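Local structure of sterol regulatory element-binding protein cleavage-activating protein (Schizosaccharomyces pombe, 4YHC) at residues I22-I33 with V452-V460; Q72-I80 with L91-I99. The protein acts as an escort protein required for Sre1 processing at low sterol and low oxygen, this chain being its WD40 domain. The protein carries 9 engineered substitutions. All blocks are in the same frame, centred on the assembly; numbering follows the deposited sequence.

Both contacts lie in the WD40 propeller, their centres 23 Å apart and their nearest atoms about 9 Å apart. In interaction 1 an N-terminal strand meets the C-terminal strands: strand 20-24 joins the edge of the sheet made by strands 441-445, 448-453 and 456-462, which closes the ring. Interaction 2 is local, pairing strands 79-82 and 88-92 within their own four-stranded blade, and both its segments fall between those of interaction 1 along the chain. The blade of strands 33-38, 44-49, 54-58 and 63-68 stands between them: its Trp57 meets Val25 of interaction 1, and its strand 44-49 packs against Leu77 and Ile80 of interaction 2.

Interaction 1: I22-I33 with V452-V460; sequences IEPVPVHHQLDI and VLGNYVALV
Asn455 and His29 grip each other twice. The ND2 of Asn455 gives a straight bond to His29 O (2.8 Å), with the acceptor in the plane of its amide, while His29 N donates more distantly to Asn455 O (3.3 Å). Asn455 and Gly454 are the central residues of a type II' turn, Leu453 to Tyr456, and a further tie is Ile33 N to Gly454 O (2.8 Å). The buried core lies behind this turn. Ile33 reaches in with CD1 to Val457 CG1 (3.7 Å), and Val457, nearly eclipsed at chi1 5° and so probably strained, sends its other methyl to Val25. The CG2 of Val25 also meets Leu459 CD2 (3.8 Å), and Trp57 closes over Val25 from the neighbouring sheet. Ile22 lays CD1 along Val460 CG2 (3.9 Å) and packs on Met367. Strand 20-24 runs antiparallel to 456-462, bonded through Glu23 and Leu459 in both directions and by Val25 N to Val457 O: the "velcro" closure known from WD40 propellers. Past Val25 the strand pairing gives way to a loop, and a water links Val27 O to Val457 N. The solvent side is looser, and the carboxylate of Glu23 leads away to Arg21. Partly exposed, His28 has its CG between backbone N and carbonyl carbon (chi1 61°), which sets His28 CD2 3.5 Å from Tyr456 CE2, with Tyr456 CZ over one imidazole face and the planes 44° apart. From there His28 ND1 hydrogen-bonds to His29 O from above the carbonyl plane (3.2 Å), a second donor beside the Asn455 amide. With an alanine here, Tyr456 would probably lose the ring beside it and His29 O this second donor. The partly exposed Asp32 lays OD1 against the backbone of Gly454.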
# COMPACT_ATOMS: atom_id res chain seq x y z
N ILE A 22 3.26 -20.65 -1.70
CA ILE A 22 3.76 -19.96 -0.50
C ILE A 22 5.19 -20.29 -0.32
O ILE A 22 5.55 -21.44 -0.46
CB ILE A 22 2.99 -20.33 0.77
CG1 ILE A 22 3.69 -19.80 2.00
CG2 ILE A 22 2.75 -21.81 0.85
CD1 ILE A 22 2.85 -19.72 3.26
N GLU A 23 6.02 -19.30 -0.05
CA GLU A 23 7.40 -19.56 0.30
C GLU A 23 7.88 -18.53 1.34
O GLU A 23 7.54 -17.36 1.22
CB GLU A 23 8.34 -19.44 -0.94
CG GLU A 23 8.08 -20.36 -2.12
CD GLU A 23 8.43 -21.82 -1.85
OE1 GLU A 23 7.96 -22.68 -2.61
OE2 GLU A 23 9.15 -22.11 -0.87
N PRO A 24 8.78 -18.95 2.26
CA PRO A 24 9.43 -18.10 3.23
C PRO A 24 10.43 -17.22 2.54
O PRO A 24 11.09 -17.67 1.64
CB PRO A 24 10.16 -19.09 4.16
CG PRO A 24 10.44 -20.27 3.29
CD PRO A 24 9.22 -20.37 2.40
N VAL A 25 10.58 -15.98 2.95
CA VAL A 25 11.66 -15.15 2.44
C VAL A 25 12.88 -15.65 3.19
O VAL A 25 12.78 -15.89 4.37
CB VAL A 25 11.42 -13.68 2.79
CG1 VAL A 25 12.71 -12.89 2.71
CG2 VAL A 25 10.33 -13.08 1.91
N PRO A 26 14.01 -15.85 2.51
CA PRO A 26 15.14 -16.55 3.12
C PRO A 26 15.86 -15.82 4.25
O PRO A 26 16.65 -16.46 4.92
CB PRO A 26 16.12 -16.78 1.96
CG PRO A 26 15.56 -16.13 0.78
CD PRO A 26 14.25 -15.51 1.10
N VAL A 27 15.58 -14.55 4.48
CA VAL A 27 16.19 -13.79 5.58
C VAL A 27 15.18 -13.51 6.67
O VAL A 27 13.98 -13.49 6.40
CB VAL A 27 16.89 -12.51 5.04
CG1 VAL A 27 17.40 -11.61 6.17
CG2 VAL A 27 18.07 -12.93 4.21
N HIS A 28 15.63 -13.37 7.92
CA HIS A 28 14.73 -13.01 9.01
C HIS A 28 15.37 -12.19 10.12
O HIS A 28 16.54 -11.96 10.12
CB HIS A 28 14.08 -14.26 9.59
CG HIS A 28 15.06 -15.22 10.16
ND1 HIS A 28 15.56 -15.09 11.44
CD2 HIS A 28 15.64 -16.32 9.63
CE1 HIS A 28 16.43 -16.06 11.68
NE2 HIS A 28 16.49 -16.83 10.59
N HIS A 29 14.55 -11.73 11.04
CA HIS A 29 14.95 -10.84 12.12
C HIS A 29 15.07 -11.70 13.38
O HIS A 29 14.54 -12.81 13.41
CB HIS A 29 13.88 -9.81 12.36
CG HIS A 29 13.73 -8.82 11.26
ND1 HIS A 29 14.18 -7.53 11.37
CD2 HIS A 29 13.15 -8.91 10.03
CE1 HIS A 29 13.90 -6.86 10.26
NE2 HIS A 29 13.24 -7.67 9.45
N GLN A 30 15.70 -11.16 14.41
CA GLN A 30 15.85 -11.89 15.68
C GLN A 30 14.69 -11.68 16.57
O GLN A 30 14.44 -12.54 17.39
CB GLN A 30 17.14 -11.52 16.42
CG GLN A 30 18.15 -12.65 16.44
CD GLN A 30 18.62 -13.02 15.06
OE1 GLN A 30 19.09 -12.18 14.32
NE2 GLN A 30 18.49 -14.29 14.71
N LEU A 31 13.99 -10.55 16.45
CA LEU A 31 12.70 -10.33 17.12
C LEU A 31 11.52 -10.20 16.11
O LEU A 31 11.73 -10.12 14.93
CB LEU A 31 12.80 -9.06 17.96
CG LEU A 31 13.39 -9.13 19.39
CD1 LEU A 31 12.31 -9.06 20.47
CD2 LEU A 31 14.22 -10.36 19.60
N ASP A 32 10.29 -10.14 16.60
CA ASP A 32 9.13 -10.07 15.71
C ASP A 32 9.20 -8.85 14.80
O ASP A 32 9.71 -7.76 15.19
CB ASP A 32 7.83 -10.02 16.51
CG ASP A 32 7.35 -11.42 16.96
OD1 ASP A 32 8.02 -12.45 16.66
OD2 ASP A 32 6.26 -11.48 17.59
N ILE A 33 8.67 -9.03 13.59
CA ILE A 33 8.57 -7.91 12.68
C ILE A 33 7.43 -7.00 13.11
O ILE A 33 6.28 -7.42 13.30
CB ILE A 33 8.45 -8.38 11.23
CG1 ILE A 33 9.76 -9.05 10.80
CG2 ILE A 33 8.15 -7.20 10.35
CD1 ILE A 33 9.71 -9.89 9.55
N VAL A 452 3.55 -11.38 7.40
CA VAL A 452 4.50 -11.57 8.50
C VAL A 452 4.05 -12.73 9.38
O VAL A 452 2.88 -12.86 9.76
CB VAL A 452 4.66 -10.28 9.33
CG1 VAL A 452 5.44 -10.51 10.63
CG2 VAL A 452 5.40 -9.22 8.51
N LEU A 453 5.01 -13.56 9.73
CA LEU A 453 4.80 -14.70 10.65
C LEU A 453 5.81 -14.56 11.76
O LEU A 453 6.92 -15.10 11.65
CB LEU A 453 5.05 -15.99 9.89
CG LEU A 453 3.87 -16.66 9.19
CD1 LEU A 453 2.61 -15.85 8.98
CD2 LEU A 453 4.29 -17.39 7.91
N GLY A 454 5.50 -13.74 12.77
CA GLY A 454 6.54 -13.45 13.78
C GLY A 454 7.77 -12.72 13.30
O GLY A 454 7.71 -11.54 12.95
N ASN A 455 8.91 -13.40 13.25
CA ASN A 455 10.10 -12.78 12.75
C ASN A 455 10.45 -13.20 11.35
O ASN A 455 11.50 -12.88 10.88
CB ASN A 455 11.27 -13.02 13.69
CG ASN A 455 11.48 -14.46 13.99
OD1 ASN A 455 10.51 -15.19 14.18
ND2 ASN A 455 12.72 -14.89 13.94
N TYR A 456 9.53 -13.89 10.67
CA TYR A 456 9.71 -14.30 9.29
C TYR A 456 8.69 -13.59 8.43
O TYR A 456 7.70 -13.10 8.94
CB TYR A 456 9.47 -15.79 9.17
CG TYR A 456 10.46 -16.61 10.00
CD1 TYR A 456 10.19 -16.93 11.33
CD2 TYR A 456 11.68 -17.06 9.44
CE1 TYR A 456 11.10 -17.66 12.12
CE2 TYR A 456 12.58 -17.84 10.22
CZ TYR A 456 12.29 -18.11 11.57
OH TYR A 456 13.11 -18.85 12.43
N VAL A 457 8.92 -13.62 7.12
CA VAL A 457 7.90 -13.29 6.17
C VAL A 457 7.64 -14.39 5.12
O VAL A 457 8.58 -14.95 4.59
CB VAL A 457 7.96 -11.81 5.62
CG1 VAL A 457 9.16 -10.98 6.08
CG2 VAL A 457 7.53 -11.66 4.19
N ALA A 458 6.36 -14.61 4.86
CA ALA A 458 5.92 -15.52 3.84
C ALA A 458 5.39 -14.71 2.71
O ALA A 458 4.59 -13.81 2.94
CB ALA A 458 4.76 -16.40 4.32
N LEU A 459 5.75 -15.13 1.52
CA LEU A 459 5.18 -14.67 0.28
C LEU A 459 4.18 -15.71 -0.18
O LEU A 459 4.50 -16.93 -0.23
CB LEU A 459 6.30 -14.51 -0.74
CG LEU A 459 7.03 -13.19 -0.93
CD1 LEU A 459 6.96 -12.19 0.18
CD2 LEU A 459 8.46 -13.38 -1.44
N VAL A 460 3.01 -15.22 -0.55
CA VAL A 460 1.88 -16.05 -1.00
C VAL A 460 1.32 -15.42 -2.23
O VAL A 460 0.98 -14.21 -2.23
CB VAL A 460 0.76 -16.10 0.06
CG1 VAL A 460 -0.39 -17.02 -0.32
CG2 VAL A 460 1.34 -16.57 1.42
O HOH W 1 11.44 -14.67 6.54
O HOH W 2 5.40 -9.93 13.85

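Interaction 2: Q72-I80 with L91-I99; sequences QMPRTLKAI and LFSKDTLFI
Phe92 and Ala79 form an antiparallel hydrogen-bonded pair at a classic beta bulge, in which Lys78 and Ala79 both face Phe92: Phe92 O takes both Lys78 N (2.7 Å) and Ala79 N (3.3 Å) while Phe92 N returns a bond to Ala79 O. Beyond the bulge a side chain takes over: Thr76 OG1 accepts a nearly straight bond (170°) from Lys94 N at 2.9 Å. With OG1 between backbone N and carbonyl carbon (chi1 57°), the hydroxyl meets this N-H and CG2 faces the Lys94 chain that crosses it. Extended, Lys94 brings NZ to 4.0 Å from NE of Arg75, two like charges close together at the exposed surface, where the disorder of Arg75 makes the approach uncertain. The turn carrying Lys94 joins strands 88-92 and 96-101 of one WD40 blade and is braced by an ST motif, Thr96 N to Ser93 OG. Leu91 spreads its two methyls: CD1 meets Met73 CE (3.8 Å) at about a right angle, whereas CD2 lies alongside Ile80 CG1 (3.8 Å), on the face where Ile80 packs on strand 44-49. Pro74 slides past Phe98, its CG 3.7 Å from Phe98 CE1, and Thr96 CG2 lies over one face of that ring, toward its rim. On the opposite face of the sheet Ala79 and Phe92 meet Val123 of the next blade, and Tyr113 pairs edge-to-face with the Phe92 ring.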
# COMPACT_ATOMS: atom_id res chain seq x y z
N GLN A 72 23.33 -1.86 14.65
CA GLN A 72 23.80 -1.07 13.54
C GLN A 72 22.79 0.03 13.17
O GLN A 72 22.87 0.63 12.07
CB GLN A 72 24.12 -1.98 12.35
CG GLN A 72 25.29 -2.95 12.59
CD GLN A 72 25.25 -4.21 11.71
OE1 GLN A 72 24.23 -4.54 11.08
NE2 GLN A 72 26.38 -4.95 11.68
N MET A 73 21.88 0.32 14.11
CA MET A 73 20.74 1.21 13.87
C MET A 73 20.66 2.25 14.97
O MET A 73 21.08 1.98 16.06
CB MET A 73 19.40 0.45 13.91
CG MET A 73 19.14 -0.35 12.64
SD MET A 73 18.69 0.69 11.21
CE MET A 73 17.04 1.21 11.54
N PRO A 74 20.05 3.41 14.70
CA PRO A 74 19.76 4.35 15.78
C PRO A 74 18.89 3.73 16.86
O PRO A 74 18.20 2.77 16.61
CB PRO A 74 19.07 5.54 15.08
CG PRO A 74 18.68 5.04 13.71
CD PRO A 74 19.64 3.92 13.37
N ARG A 75 18.92 4.28 18.06
CA ARG A 75 18.21 3.67 19.17
C ARG A 75 16.75 4.05 19.13
O ARG A 75 15.96 3.48 19.87
CB ARG A 75 18.88 4.00 20.52
CG ARG A 75 18.56 5.35 21.11
CD ARG A 75 18.80 5.41 22.63
NE ARG A 75 17.66 6.00 23.33
CZ ARG A 75 16.54 5.34 23.63
NH1 ARG A 75 16.39 4.05 23.32
NH2 ARG A 75 15.56 5.97 24.26
N THR A 76 16.40 4.99 18.25
CA THR A 76 15.01 5.33 18.00
C THR A 76 14.74 5.24 16.51
O THR A 76 15.61 5.57 15.67
CB THR A 76 14.65 6.75 18.46
OG1 THR A 76 15.51 7.72 17.82
CG2 THR A 76 14.75 6.87 19.97
N LEU A 77 13.52 4.86 16.15
CA LEU A 77 13.16 4.80 14.72
C LEU A 77 11.71 5.16 14.67
O LEU A 77 10.88 4.40 15.13
CB LEU A 77 13.36 3.39 14.20
CG LEU A 77 13.82 3.01 12.78
CD1 LEU A 77 13.03 1.83 12.24
CD2 LEU A 77 13.89 4.12 11.77
N LYS A 78 11.42 6.36 14.16
CA LYS A 78 10.07 6.81 14.07
C LYS A 78 9.44 6.52 12.69
O LYS A 78 8.23 6.51 12.59
CB LYS A 78 10.04 8.33 14.26
CG LYS A 78 10.32 8.93 15.63
CD LYS A 78 9.79 10.39 15.63
CE LYS A 78 9.23 10.87 16.95
NZ LYS A 78 8.20 11.93 16.74
N ALA A 79 10.22 6.44 11.61
CA ALA A 79 9.59 6.21 10.28
C ALA A 79 10.61 5.69 9.30
O ALA A 79 11.82 5.90 9.47
CB ALA A 79 9.01 7.49 9.70
N ILE A 80 10.09 4.98 8.31
CA ILE A 80 10.84 4.51 7.18
C ILE A 80 10.09 4.78 5.91
O ILE A 80 8.87 4.78 5.93
CB ILE A 80 11.13 3.00 7.28
CG1 ILE A 80 11.93 2.56 6.06
CG2 ILE A 80 9.84 2.16 7.36
CD1 ILE A 80 12.29 1.10 6.08
N LEU A 91 15.36 6.70 6.59
CA LEU A 91 15.09 6.26 7.96
C LEU A 91 15.08 7.52 8.87
O LEU A 91 15.96 8.36 8.76
CB LEU A 91 16.17 5.32 8.43
CG LEU A 91 16.44 3.99 7.75
CD1 LEU A 91 17.61 3.32 8.45
CD2 LEU A 91 15.19 3.12 7.85
N PHE A 92 14.10 7.62 9.75
CA PHE A 92 14.01 8.73 10.66
C PHE A 92 14.07 8.23 12.07
O PHE A 92 13.22 7.41 12.49
CB PHE A 92 12.66 9.47 10.49
CG PHE A 92 12.60 10.34 9.26
CD1 PHE A 92 12.53 9.77 8.00
CD2 PHE A 92 12.59 11.75 9.38
CE1 PHE A 92 12.50 10.56 6.88
CE2 PHE A 92 12.56 12.53 8.26
CZ PHE A 92 12.54 11.94 7.01
N SER A 93 15.06 8.70 12.82
CA SER A 93 15.06 8.53 14.28
C SER A 93 14.33 9.72 14.90
O SER A 93 13.70 10.51 14.17
CB SER A 93 16.51 8.42 14.79
OG SER A 93 17.21 9.64 14.53
N LYS A 94 14.37 9.86 16.24
CA LYS A 94 13.72 10.99 16.87
C LYS A 94 14.30 12.35 16.44
O LYS A 94 13.56 13.33 16.39
CB LYS A 94 13.71 10.86 18.40
CG LYS A 94 15.08 10.95 19.07
CD LYS A 94 15.03 10.70 20.59
CE LYS A 94 16.43 10.37 21.12
NZ LYS A 94 16.45 9.75 22.48
N ASP A 95 15.59 12.41 16.12
CA ASP A 95 16.22 13.67 15.74
C ASP A 95 17.02 13.66 14.46
O ASP A 95 17.56 14.70 14.07
CB ASP A 95 17.13 14.21 16.86
CG ASP A 95 18.22 13.25 17.29
OD1 ASP A 95 18.69 12.43 16.49
OD2 ASP A 95 18.60 13.33 18.48
N THR A 96 17.09 12.51 13.77
CA THR A 96 17.96 12.43 12.58
C THR A 96 17.32 11.67 11.43
O THR A 96 16.64 10.65 11.65
CB THR A 96 19.27 11.74 12.99
OG1 THR A 96 19.68 12.26 14.27
CG2 THR A 96 20.37 11.93 11.99
N LEU A 97 17.55 12.15 10.22
CA LEU A 97 17.19 11.40 9.04
C LEU A 97 18.44 10.91 8.33
O LEU A 97 19.50 11.60 8.28
CB LEU A 97 16.25 12.20 8.14
CG LEU A 97 16.81 13.27 7.24
CD1 LEU A 97 17.22 12.80 5.86
CD2 LEU A 97 15.74 14.36 7.09
N PHE A 98 18.31 9.71 7.80
CA PHE A 98 19.37 9.03 7.14
C PHE A 98 18.89 8.57 5.79
O PHE A 98 17.86 7.91 5.70
CB PHE A 98 19.75 7.80 7.96
CG PHE A 98 20.05 8.04 9.43
CD1 PHE A 98 19.07 7.97 10.38
CD2 PHE A 98 21.37 8.17 9.87
CE1 PHE A 98 19.34 8.09 11.73
CE2 PHE A 98 21.66 8.27 11.24
CZ PHE A 98 20.64 8.26 12.17
N ILE A 99 19.63 8.84 4.73
CA ILE A 99 19.26 8.46 3.37
C ILE A 99 20.28 7.47 2.88
O ILE A 99 21.49 7.84 2.73
CB ILE A 99 19.28 9.64 2.38
CG1 ILE A 99 18.37 10.78 2.84
CG2 ILE A 99 18.98 9.16 0.96
CD1 ILE A 99 16.93 10.42 3.06